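Local coordinates for uncharacterized protein (Streptococcus thermophilus, PDB 2QZI), which is of unknown function but belongs to the DUF1827 family, is probably cytosolic, and binds sodium ions in the crystal, at residues V39-A44 with R74-D79; Y48-S53 with E65-F70; R57-N62 with K93-S98. One frame throughout, in Å; residues are numbered along the deposited sequence. Where two conformers were deposited one is given.

Contact 1: residues V39-A44 with R74-D79. With NA (sodium ion), chain F.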
loop_
_atom_site.group_PDB
_atom_site.type_symbol
_atom_site.label_atom_id
_atom_site.label_comp_id
_atom_site.label_asym_id
_atom_site.label_seq_id
_atom_site.Cartn_x
_atom_site.Cartn_y
_atom_site.Cartn_z
ATOM N N VAL A 39 -1.545 4.721 -4.718
ATOM C CA VAL A 39 -1.247 3.695 -3.748
ATOM C C VAL A 39 -0.180 2.835 -4.391
ATOM O O VAL A 39 -0.221 2.572 -5.607
ATOM C CB VAL A 39 -2.525 2.872 -3.353
ATOM C CG1 VAL A 39 -2.243 1.876 -2.267
ATOM C CG2 VAL A 39 -3.651 3.806 -2.872
ATOM N N VAL A 40 0.806 2.538 -3.571
ATOM C CA VAL A 40 1.859 1.536 -3.847
ATOM C C VAL A 40 1.733 0.450 -2.804
ATOM O O VAL A 40 1.647 0.740 -1.654
ATOM C CB VAL A 40 3.302 2.137 -3.881
ATOM C CG1 VAL A 40 4.297 1.037 -4.270
ATOM C CG2 VAL A 40 3.343 3.230 -4.997
ATOM N N PHE A 41 1.617 -0.797 -3.250
ATOM C CA PHE A 41 1.481 -1.948 -2.341
ATOM C C PHE A 41 2.629 -2.923 -2.591
ATOM O O PHE A 41 2.831 -3.336 -3.725
ATOM C CB PHE A 41 0.178 -2.657 -2.701
ATOM C CG PHE A 41 -0.069 -3.943 -1.950
ATOM C CD1 PHE A 41 -0.087 -3.965 -0.544
ATOM C CD2 PHE A 41 -0.294 -5.136 -2.638
ATOM C CE1 PHE A 41 -0.329 -5.153 0.133
ATOM C CE2 PHE A 41 -0.500 -6.363 -1.952
ATOM C CZ PHE A 41 -0.510 -6.358 -0.563
ATOM N N THR A 42 3.276 -3.377 -1.518
ATOM C CA THR A 42 4.381 -4.343 -1.597
ATOM C C THR A 42 4.311 -5.428 -0.514
ATOM O O THR A 42 3.720 -5.207 0.520
ATOM C CB THR A 42 5.779 -3.668 -1.392
ATOM O OG1 THR A 42 5.972 -3.286 -0.029
ATOM C CG2 THR A 42 6.025 -2.409 -2.300
ATOM N N GLN A 43 4.901 -6.604 -0.806
ATOM C CA GLN A 43 5.146 -7.682 0.130
ATOM C C GLN A 43 6.620 -8.013 0.040
ATOM O O GLN A 43 7.144 -8.047 -1.043
ATOM C CB GLN A 43 4.332 -8.959 -0.090
ATOM C CG GLN A 43 4.495 -9.897 1.228
ATOM C CD GLN A 43 3.770 -11.192 1.099
ATOM O OE1 GLN A 43 3.164 -11.440 0.055
ATOM N NE2 GLN A 43 3.821 -12.047 2.144
ATOM N N ALA A 44 7.248 -8.287 1.195
ATOM C CA ALA A 44 8.650 -8.631 1.374
ATOM C C ALA A 44 8.683 -9.623 2.559
ATOM O O ALA A 44 7.719 -9.692 3.301
ATOM C CB ALA A 44 9.485 -7.347 1.803
ATOM N N ARG A 74 -8.536 -8.143 0.532
ATOM C CA ARG A 74 -8.306 -8.703 -0.799
ATOM C C ARG A 74 -6.856 -9.190 -1.067
ATOM O O ARG A 74 -6.644 -10.111 -1.877
ATOM C CB ARG A 74 -8.763 -7.717 -1.889
ATOM C CG ARG A 74 -10.212 -7.310 -1.786
ATOM C CD ARG A 74 -11.042 -8.277 -2.608
ATOM N NE ARG A 74 -12.381 -8.529 -2.074
ATOM C CZ ARG A 74 -13.506 -8.425 -2.791
ATOM N NH1 ARG A 74 -13.462 -8.072 -4.089
ATOM N NH2 ARG A 74 -14.684 -8.686 -2.221
ATOM N N LYS A 75 -5.874 -8.598 -0.395
ATOM C CA LYS A 75 -4.504 -8.667 -0.880
ATOM C C LYS A 75 -3.562 -9.214 0.137
ATOM O O LYS A 75 -2.541 -9.753 -0.229
ATOM C CB LYS A 75 -4.042 -7.281 -1.350
ATOM C CG LYS A 75 -4.937 -6.711 -2.496
ATOM C CD LYS A 75 -4.619 -7.263 -3.832
ATOM C CE LYS A 75 -5.743 -6.840 -4.791
ATOM N NZ LYS A 75 -5.447 -7.053 -6.226
ATOM N N ILE A 76 -3.912 -9.098 1.421
ATOM C CA ILE A 76 -3.028 -9.386 2.482
ATOM C C ILE A 76 -3.436 -10.697 3.188
ATOM O O ILE A 76 -4.598 -10.929 3.443
ATOM C CB ILE A 76 -3.018 -8.186 3.442
ATOM C CG1 ILE A 76 -2.229 -7.001 2.840
ATOM C CG2 ILE A 76 -2.468 -8.583 4.755
ATOM C CD1 ILE A 76 -2.276 -5.697 3.654
ATOM N N ASP A 77 -2.499 -11.597 3.470
ATOM C CA ASP A 77 -2.911 -12.870 4.047
ATOM C C ASP A 77 -2.869 -12.586 5.569
ATOM O O ASP A 77 -1.786 -12.415 6.131
ATOM C CB ASP A 77 -1.918 -13.950 3.591
ATOM C CG ASP A 77 -2.100 -15.300 4.303
ATOM O OD1 ASP A 77 -2.924 -15.441 5.234
ATOM O OD2 ASP A 77 -1.396 -16.250 3.917
ATOM N N LYS A 78 -4.036 -12.466 6.218
ATOM C CA LYS A 78 -4.070 -11.955 7.597
ATOM C C LYS A 78 -3.571 -13.028 8.574
ATOM O O LYS A 78 -3.096 -12.735 9.681
ATOM C CB LYS A 78 -5.464 -11.405 7.988
ATOM C CG LYS A 78 -5.882 -10.099 7.194
ATOM C CD LYS A 78 -7.267 -9.534 7.615
ATOM C CE LYS A 78 -8.492 -10.458 7.283
ATOM N NZ LYS A 78 -8.678 -10.789 5.801
ATOM N N ASP A 79 -3.644 -14.260 8.136
ATOM C CA ASP A 79 -3.189 -15.336 8.915
ATOM C C ASP A 79 -1.668 -15.198 9.340
ATOM O O ASP A 79 -1.302 -15.628 10.422
ATOM C CB ASP A 79 -3.406 -16.558 8.090
ATOM C CG ASP A 79 -3.754 -17.758 8.901
ATOM O OD1 ASP A 79 -4.037 -17.652 10.143
ATOM O OD2 ASP A 79 -3.736 -18.838 8.263
HETATM NA NA NA F . 6.856 -4.891 1.771
HETATM O O HOH W 1 9.511 -3.972 1.149
#
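One aromatic ring, that of F41, carries this whole contact, crossing the side chains of both K75 and I76 at a slant. F41 CE2 lies 3.7 Å from K75 CB, while F41 CE1 lies 3.8 Å from I76 CG1, and F41 CZ sits between the two neighbours. F41 points at 74-79, and with CG anti to the backbone N (chi1 175°) the ring's far carbons CE1, CE2 and CZ do the touching. K75 offers only the root of its chain: a bend at chi2 (-80°) leads the ammonium end away from the ring, to a hydrogen bond with the hydroxyl of Y32. I76 brings its longer branch, with CD1 4.1 Å from F41 CE1.

The next residue, T42, takes no part in this packing; its OG1 binds a sodium ion at 2.6 Å, and the site is shared with H47 O and with a water 2.9 Å from the ion. F71 of helix 61-74 also meets the F41 ring, and Y48 of strand 47-53 touches I76. The contact thus joins strand 37-44, an inner strand of the antiparallel sheet, to the chain leaving helix 61-74.

Contact 2: residues Y48-S53 with E65-F70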
loop_
_atom_site.group_PDB
_atom_site.type_symbol
_atom_site.label_atom_id
_atom_site.label_comp_id
_atom_site.label_asym_id
_atom_site.label_seq_id
_atom_site.Cartn_x
_atom_site.Cartn_y
_atom_site.Cartn_z
ATOM N N TYR A 48 4.358 -6.479 4.817
ATOM C CA TYR A 48 3.698 -5.830 3.670
ATOM C C TYR A 48 3.763 -4.318 3.907
ATOM O O TYR A 48 3.885 -3.878 5.036
ATOM C CB TYR A 48 2.223 -6.153 3.615
ATOM C CG TYR A 48 1.803 -7.569 3.344
ATOM C CD1 TYR A 48 1.410 -7.937 2.066
ATOM C CD2 TYR A 48 1.645 -8.504 4.387
ATOM C CE1 TYR A 48 0.926 -9.188 1.783
ATOM C CE2 TYR A 48 1.157 -9.798 4.120
ATOM C CZ TYR A 48 0.812 -10.105 2.798
ATOM O OH TYR A 48 0.316 -11.310 2.438
ATOM N N GLU A 49 3.663 -3.508 2.847
ATOM C CA GLU A 49 3.707 -2.049 2.992
ATOM C C GLU A 49 2.610 -1.431 2.143
ATOM O O GLU A 49 2.298 -1.973 1.103
ATOM C CB GLU A 49 5.082 -1.480 2.596
ATOM C CG GLU A 49 6.264 -1.918 3.513
ATOM C CD GLU A 49 6.218 -1.437 4.940
ATOM O OE1 GLU A 49 5.641 -0.343 5.200
ATOM O OE2 GLU A 49 6.788 -2.166 5.799
ATOM N N LEU A 50 1.949 -0.370 2.619
ATOM C CA LEU A 50 1.102 0.445 1.684
ATOM C C LEU A 50 1.621 1.869 1.810
ATOM O O LEU A 50 1.948 2.298 2.947
ATOM C CB LEU A 50 -0.367 0.476 2.110
ATOM C CG LEU A 50 -1.261 -0.595 1.548
ATOM C CD1 LEU A 50 -2.550 -0.414 2.332
ATOM C CD2 LEU A 50 -1.487 -0.350 0.015
ATOM N N LEU A 51 1.865 2.485 0.668
ATOM C CA LEU A 51 2.209 3.933 0.546
ATOM C C LEU A 51 1.093 4.680 -0.183
ATOM O O LEU A 51 0.792 4.388 -1.339
ATOM C CB LEU A 51 3.534 4.134 -0.235
ATOM C CG LEU A 51 4.630 3.449 0.571
ATOM C CD1 LEU A 51 5.038 2.054 -0.012
ATOM C CD2 LEU A 51 5.793 4.405 0.749
ATOM N N ILE A 52 0.485 5.621 0.519
ATOM C CA ILE A 52 -0.740 6.291 0.074
ATOM C C ILE A 52 -0.438 7.788 0.088
ATOM O O ILE A 52 0.013 8.344 1.100
ATOM C CB ILE A 52 -1.934 6.018 0.998
ATOM C CG1 ILE A 52 -2.190 4.496 1.083
ATOM C CG2 ILE A 52 -3.204 6.848 0.583
ATOM C CD1 ILE A 52 -3.019 4.134 2.330
ATOM N N SER A 53 -0.601 8.403 -1.075
ATOM C CA SER A 53 -0.202 9.778 -1.258
ATOM C C SER A 53 -1.112 10.463 -2.284
ATOM O O SER A 53 -1.788 9.814 -3.057
ATOM C CB SER A 53 1.231 9.798 -1.781
ATOM O OG SER A 53 1.287 9.032 -2.974
ATOM N N GLU A 65 -9.178 4.662 5.380
ATOM C CA GLU A 65 -9.906 3.508 5.942
ATOM C C GLU A 65 -10.425 2.541 4.859
ATOM O O GLU A 65 -10.300 1.310 4.995
ATOM C CB GLU A 65 -11.047 3.996 6.850
ATOM C CG GLU A 65 -10.680 4.179 8.379
ATOM C CD GLU A 65 -9.185 4.556 8.705
ATOM O OE1 GLU A 65 -8.893 5.793 8.835
ATOM O OE2 GLU A 65 -8.336 3.614 8.869
ATOM N N VAL A 66 -10.967 3.101 3.785
ATOM C CA VAL A 66 -11.409 2.347 2.625
ATOM C C VAL A 66 -10.228 1.637 1.949
ATOM O O VAL A 66 -10.327 0.480 1.549
ATOM C CB VAL A 66 -12.191 3.257 1.647
ATOM C CG1 VAL A 66 -12.399 2.610 0.281
ATOM C CG2 VAL A 66 -13.545 3.646 2.251
ATOM N N ILE A 67 -9.086 2.308 1.866
ATOM C CA ILE A 67 -7.937 1.729 1.158
ATOM C C ILE A 67 -7.334 0.599 1.967
ATOM O O ILE A 67 -6.965 -0.466 1.429
ATOM C CB ILE A 67 -6.865 2.793 0.812
ATOM C CG1 ILE A 67 -7.399 3.727 -0.358
ATOM C CG2 ILE A 67 -5.568 2.116 0.341
ATOM C CD1 ILE A 67 -6.621 5.022 -0.402
ATOM N N ARG A 68 -7.272 0.848 3.258
ATOM C CA ARG A 68 -6.683 -0.122 4.170
ATOM C C ARG A 68 -7.557 -1.364 4.209
ATOM O O ARG A 68 -7.015 -2.477 4.176
ATOM C CB ARG A 68 -6.497 0.443 5.586
ATOM C CG ARG A 68 -5.754 -0.535 6.506
ATOM C CD ARG A 68 -5.944 -0.228 8.019
ATOM N NE ARG A 68 -4.821 0.491 8.599
ATOM C CZ ARG A 68 -4.865 1.723 9.133
ATOM N NH1 ARG A 68 -3.752 2.243 9.640
ATOM N NH2 ARG A 68 -6.005 2.440 9.139
ATOM N N GLU A 69 -8.888 -1.185 4.276
ATOM C CA GLU A 69 -9.747 -2.337 4.428
ATOM C C GLU A 69 -9.848 -3.134 3.104
ATOM O O GLU A 69 -10.085 -4.352 3.148
ATOM C CB GLU A 69 -11.127 -1.945 4.977
ATOM C CG GLU A 69 -11.143 -1.602 6.513
ATOM C CD GLU A 69 -10.578 -2.734 7.455
ATOM O OE1 GLU A 69 -9.728 -2.420 8.359
ATOM O OE2 GLU A 69 -10.976 -3.923 7.278
ATOM N N PHE A 70 -9.668 -2.465 1.957
ATOM C CA PHE A 70 -9.563 -3.127 0.655
ATOM C C PHE A 70 -8.362 -4.076 0.600
ATOM O O PHE A 70 -8.488 -5.218 0.193
ATOM C CB PHE A 70 -9.438 -2.098 -0.477
ATOM C CG PHE A 70 -9.319 -2.731 -1.883
ATOM C CD1 PHE A 70 -10.455 -3.074 -2.613
ATOM C CD2 PHE A 70 -8.064 -2.979 -2.439
ATOM C CE1 PHE A 70 -10.326 -3.660 -3.919
ATOM C CE2 PHE A 70 -7.907 -3.595 -3.692
ATOM C CZ PHE A 70 -9.056 -3.924 -4.456
#
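I52 and I67 run past each other in opposite directions, so that each isoleucine sets its short branch against the long branch of the other. The pairing is reciprocal: I52 CD1 lies 3.8 Å from I67 CG2, and I52 CG2 lies 4.0 Å from I67 CD1. Both residues have CG1 anti to the carbonyl carbon (chi1 -58° in I52, -72° in I67), which places CG2 anti to the backbone N in each. L50, two residues back along the strand, points to the same helix but stands farther off, its CD1 4.4 Å from I67 CG2. I67 therefore faces two successive inward residues of strand 47-53 with the same methyl, CG2.

On the helix, R68 reaches back to E65, one turn earlier, and its side chain also touches I97. In the conformer given, R68 NH2 and E65 OE2 form a salt bridge of 2.6 Å, which may not hold in the other copy. Here helix 61-74 lies across the sheet, and its F71 and L64 also pack on L50 and I52.

Since the atoms meeting across it are methyls and methylenes, the contact is held by apolar packing and burial; the charged pair takes no part in it.

Contact 3: residues R57-N62 with K93-S98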
loop_
_atom_site.group_PDB
_atom_site.type_symbol
_atom_site.label_atom_id
_atom_site.label_comp_id
_atom_site.label_asym_id
_atom_site.label_seq_id
_atom_site.Cartn_x
_atom_site.Cartn_y
_atom_site.Cartn_z
ATOM N N ARG A 57 -3.603 17.255 -2.555
ATOM C CA ARG A 57 -4.306 17.512 -1.302
ATOM C C ARG A 57 -3.868 16.529 -0.261
ATOM O O ARG A 57 -3.201 15.544 -0.574
ATOM C CB ARG A 57 -5.830 17.408 -1.492
ATOM C CG ARG A 57 -6.331 16.099 -2.148
ATOM C CD ARG A 57 -7.873 15.994 -2.163
ATOM N NE ARG A 57 -8.348 14.804 -2.884
ATOM C CZ ARG A 57 -8.292 13.551 -2.414
ATOM N NH1 ARG A 57 -7.769 13.286 -1.186
ATOM N NH2 ARG A 57 -8.737 12.548 -3.178
ATOM N N ALA A 58 -4.241 16.805 0.985
ATOM C CA ALA A 58 -4.088 15.846 2.059
ATOM C C ALA A 58 -4.995 14.642 1.789
ATOM O O ALA A 58 -6.094 14.792 1.261
ATOM C CB ALA A 58 -4.427 16.508 3.424
ATOM N N VAL A 59 -4.529 13.439 2.126
ATOM C CA VAL A 59 -5.417 12.285 2.071
ATOM C C VAL A 59 -6.297 12.204 3.316
ATOM O O VAL A 59 -5.811 12.255 4.477
ATOM C CB VAL A 59 -4.714 10.935 1.645
ATOM C CG1 VAL A 59 -3.227 11.098 1.459
ATOM C CG2 VAL A 59 -5.080 9.787 2.538
ATOM N N LYS A 60 -7.601 12.136 3.047
ATOM C CA LYS A 60 -8.644 12.138 4.079
ATOM C C LYS A 60 -8.703 10.834 4.886
ATOM O O LYS A 60 -8.312 9.781 4.404
ATOM C CB LYS A 60 -10.010 12.415 3.419
ATOM C CG LYS A 60 -10.302 13.902 3.100
ATOM C CD LYS A 60 -9.459 14.448 1.949
ATOM C CE LYS A 60 -10.161 15.630 1.252
ATOM N NZ LYS A 60 -11.205 15.169 0.270
ATOM N N ASP A 61 -9.218 10.907 6.100
ATOM C CA ASP A 61 -9.327 9.735 6.986
ATOM C C ASP A 61 -10.194 8.563 6.482
ATOM O O ASP A 61 -9.856 7.412 6.712
ATOM C CB ASP A 61 -9.862 10.165 8.348
ATOM C CG ASP A 61 -8.904 11.066 9.099
ATOM O OD1 ASP A 61 -7.916 10.529 9.645
ATOM O OD2 ASP A 61 -9.164 12.291 9.169
ATOM N N ASN A 62 -11.319 8.867 5.844
ATOM C CA ASN A 62 -12.227 7.846 5.313
ATOM C C ASN A 62 -11.655 7.126 4.079
ATOM O O ASN A 62 -11.873 5.934 3.875
ATOM C CB ASN A 62 -13.600 8.466 5.003
ATOM C CG ASN A 62 -13.698 9.032 3.568
ATOM O OD1 ASN A 62 -13.923 8.275 2.600
ATOM N ND2 ASN A 62 -13.569 10.368 3.430
ATOM N N LYS A 93 1.869 14.749 2.992
ATOM C CA LYS A 93 1.011 14.206 1.925
ATOM C C LYS A 93 1.206 12.718 1.712
ATOM O O LYS A 93 1.012 12.198 0.618
ATOM C CB LYS A 93 1.192 15.035 0.652
ATOM C CG LYS A 93 0.609 16.476 0.743
ATOM C CD LYS A 93 0.835 17.143 -0.614
ATOM C CE LYS A 93 0.690 18.599 -0.556
ATOM N NZ LYS A 93 1.514 19.155 0.546
ATOM N N LEU A 94 1.631 12.041 2.778
ATOM C CA LEU A 94 2.041 10.675 2.682
ATOM C C LEU A 94 1.608 9.872 3.910
ATOM O O LEU A 94 1.823 10.294 5.072
ATOM C CB LEU A 94 3.553 10.634 2.462
ATOM C CG LEU A 94 4.262 9.281 2.511
ATOM C CD1 LEU A 94 3.780 8.302 1.427
ATOM C CD2 LEU A 94 5.787 9.433 2.421
ATOM N N ILE A 95 0.975 8.738 3.641
ATOM C CA ILE A 95 0.671 7.763 4.649
ATOM C C ILE A 95 1.310 6.420 4.282
ATOM O O ILE A 95 1.217 5.943 3.143
ATOM C CB ILE A 95 -0.847 7.619 4.904
ATOM C CG1 ILE A 95 -1.456 8.989 5.185
ATOM C CG2 ILE A 95 -1.108 6.724 6.144
ATOM C CD1 ILE A 95 -2.889 9.081 4.728
ATOM N N GLU A 96 1.968 5.870 5.288
ATOM C CA GLU A 96 2.757 4.652 5.246
ATOM C C GLU A 96 2.194 3.693 6.275
ATOM O O GLU A 96 2.265 3.951 7.452
ATOM C CB GLU A 96 4.233 4.972 5.617
ATOM C CG GLU A 96 4.804 6.032 4.651
ATOM C CD GLU A 96 6.188 6.505 5.012
ATOM O OE1 GLU A 96 7.123 5.924 4.425
ATOM O OE2 GLU A 96 6.353 7.466 5.842
ATOM N N ILE A 97 1.637 2.586 5.799
ATOM C CA ILE A 97 1.163 1.534 6.704
ATOM C C ILE A 97 2.033 0.284 6.561
ATOM O O ILE A 97 2.205 -0.226 5.461
ATOM C CB ILE A 97 -0.327 1.166 6.496
ATOM C CG1 ILE A 97 -1.155 2.435 6.245
ATOM C CG2 ILE A 97 -0.822 0.349 7.711
ATOM C CD1 ILE A 97 -2.655 2.178 5.962
ATOM N N SER A 98 2.584 -0.183 7.681
ATOM C CA SER A 98 3.426 -1.377 7.694
ATOM C C SER A 98 2.654 -2.471 8.357
ATOM O O SER A 98 2.067 -2.257 9.418
ATOM C CB SER A 98 4.713 -1.148 8.493
ATOM O OG SER A 98 5.301 0.008 7.888
#
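V59 lies over the end of I95, whose CD1 is the atom that meets it. The two side chains cross at a slant, with V59 CB 4.0 Å from I95 CD1. V59 CG2 is placed implausibly near that carbon and the valine's chi1 of 3° is eclipsed, so both methyl positions are doubtful and the overlap is judged from CB. I95 points toward the loop, and its longer branch, extending through CG1, brings CD1 up to the valine.

Farther out, K93 brings the aliphatic part of its chain beside the backbone of R57: K93 CG is 4.1 Å from R57 O, a van der Waals approach.

This is the place where the chain, having left strand 47-53, passes over the sheet to start helix 61-74, with K60 at the N-cap position. Strand 94-100 lies next to strand 47-53 in the antiparallel sheet, and V59 also touches I52 there, so it packs on two adjacent strands.

R57 points away from 93-98, and its NH1 makes a salt bridge with E63 and a weak hydrogen bond to A58 O, 3.3 Å long. E63 also accepts a hydrogen bond from K60 N, so one carboxylate ties the first turn of the helix to the preceding loop. I95 itself is packed further by L64 of that helix and by T88 and H90 of strand 87-91.

Contacts 1 and 2 are buried, whereas contact 3 is only partly so; its centre lies about 11 Å from the centre of the chain, against about 5 Å for that of contact 2. All three reach the same sheet, through strands 37-44, 47-53 and 94-100, adjacent in it. Contact 2 uses helix 61-74 itself, contact 3 the loop leading into it, contact 1 the chain just past its end. Backbone pairing binds them, with T42 O 2.9 Å from E49 N, and I52 N 2.7 Å from I95 O. Chemically, an aromatic ring serves contact 1 and buried leucine and isoleucine contact 2, while in the more exposed contact 3 a lysine stem lies beside a backbone carbonyl.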